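Local coordinates for DNA ligase-like protein Rv0938/MT0965 (Mycobacterium tuberculosis, PDB 4MKY) that extends and fills in DNA ends as the polymerase domain of LigD, a multifunctional enzyme that works with Ku in non-homologous end joining of double-strand breaks, at the interface of chains A and B. Sequence-based numbering; all coordinates share one arbitrary frame. Chains: chain A/B, DNA ligase-like protein Rv0938/MT0965.

The interface of chains A and B. Residues chain A 196, 200, 231, 235; chain B 217, 219, 222.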
loop_
_atom_site.group_PDB
_atom_site.type_symbol
_atom_site.label_atom_id
_atom_site.label_comp_id
_atom_site.label_asym_id
_atom_site.label_seq_id
_atom_site.Cartn_x
_atom_site.Cartn_y
_atom_site.Cartn_z
ATOM N N THR A 196 -11.315 9.933 6.216
ATOM C CA THR A 196 -10.483 9.458 5.133
ATOM C C THR A 196 -11.093 9.930 3.810
ATOM O O THR A 196 -10.461 10.675 3.058
ATOM C CB THR A 196 -10.357 7.932 5.225
ATOM O OG1 THR A 196 -9.771 7.589 6.493
ATOM C CG2 THR A 196 -9.488 7.354 4.081
ATOM N N LYS A 200 -9.072 12.417 1.354
ATOM C CA LYS A 200 -8.842 11.975 -0.009
ATOM C C LYS A 200 -9.403 13.006 -0.990
ATOM O O LYS A 200 -8.669 13.482 -1.878
ATOM C CB LYS A 200 -9.469 10.585 -0.197
ATOM C CG LYS A 200 -9.399 9.985 -1.611
ATOM C CD LYS A 200 -10.403 8.839 -1.722
ATOM C CE LYS A 200 -10.183 7.986 -2.967
ATOM N NZ LYS A 200 -11.155 8.292 -4.065
ATOM N N TRP A 231 -3.252 11.386 2.635
ATOM C CA TRP A 231 -4.561 11.600 3.209
ATOM C C TRP A 231 -4.956 10.320 3.928
ATOM O O TRP A 231 -5.919 10.269 4.693
ATOM C CB TRP A 231 -5.553 11.899 2.070
ATOM C CG TRP A 231 -5.460 10.931 0.944
ATOM C CD1 TRP A 231 -4.689 11.052 -0.147
ATOM C CD2 TRP A 231 -6.091 9.615 0.849
ATOM N NE1 TRP A 231 -4.746 9.895 -0.908
ATOM C CE2 TRP A 231 -5.617 9.012 -0.329
ATOM C CE3 TRP A 231 -6.995 8.908 1.653
ATOM C CZ2 TRP A 231 -5.961 7.697 -0.705
ATOM C CZ3 TRP A 231 -7.376 7.618 1.272
ATOM C CH2 TRP A 231 -6.852 7.023 0.103
ATOM N N SER A 235 -7.057 6.561 8.058
ATOM C CA SER A 235 -7.645 5.232 8.301
ATOM C C SER A 235 -7.536 4.970 9.770
ATOM O O SER A 235 -6.556 5.429 10.426
ATOM C CB SER A 235 -6.847 4.130 7.581
ATOM O OG SER A 235 -6.771 4.390 6.192
ATOM N N THR B 217 -8.997 3.945 -5.304
ATOM C CA THR B 217 -8.082 3.634 -4.214
ATOM C C THR B 217 -8.297 2.294 -3.557
ATOM O O THR B 217 -9.423 1.802 -3.462
ATOM C CB THR B 217 -7.951 4.777 -3.173
ATOM O OG1 THR B 217 -9.249 5.295 -2.819
ATOM C CG2 THR B 217 -7.145 5.906 -3.784
ATOM N N THR B 219 -7.935 1.627 -0.351
ATOM C CA THR B 219 -8.405 1.772 1.023
ATOM C C THR B 219 -9.632 0.920 1.220
ATOM O O THR B 219 -10.681 1.245 0.707
ATOM C CB THR B 219 -8.794 3.236 1.318
ATOM O OG1 THR B 219 -7.697 4.100 0.993
ATOM C CG2 THR B 219 -9.195 3.394 2.779
ATOM N N LEU B 222 -13.329 1.869 2.004
ATOM C CA LEU B 222 -13.962 2.771 1.034
ATOM C C LEU B 222 -14.454 1.999 -0.156
ATOM O O LEU B 222 -14.714 2.571 -1.226
ATOM C CB LEU B 222 -12.950 3.785 0.507
ATOM C CG LEU B 222 -12.826 5.198 1.091
ATOM C CD1 LEU B 222 -12.847 5.200 2.621
ATOM C CD2 LEU B 222 -11.564 5.838 0.514
#
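The indole of A:Trp231 meets B:Thr217 and B:Thr219 with the rim of its six-membered ring, and the two threonines approach from opposite sides of the ring plane. B:Thr217 comes tip to tip from the side that carries A:Lys200, its methyl CG2 3.8 Å from CZ2. B:Thr219 runs past the ring in the opposite direction, with its hydroxyl OG1 on the other side of the plane and 3.5 Å from CZ3, a contact with ring carbon and not a hydrogen bond. With CG between its backbone N and carbonyl carbon (chi1 48°), A:Trp231 turns its benzo rim to chain B. Within chain A the ring is braced twice: CB of A:Lys200 lies 3.5 Å above one face, toward the rim, and CG2 of A:Thr196 lies in plane at the edge. That same methyl points tip to tip at CG2 of B:Thr219, at 4.2 Å.

A:Lys200 leaves helix 192-209 with CG anti to the backbone N (chi1 176°) and stays extended until it bends at chi4 (-102°). Its aliphatic part slides antiparallel past B:Leu222, where CD and CD2 are 3.9 Å apart, and past B:Thr217, whose CG2 is 3.8 Å from CE. With no polar pair across this small patch, which hides 186 Å² in total, the lysine takes part through CD and CE. The patch belongs to a two-fold interface and may help juxtapose two polymerase domains on the annealed break, although LigD itself is a monomer.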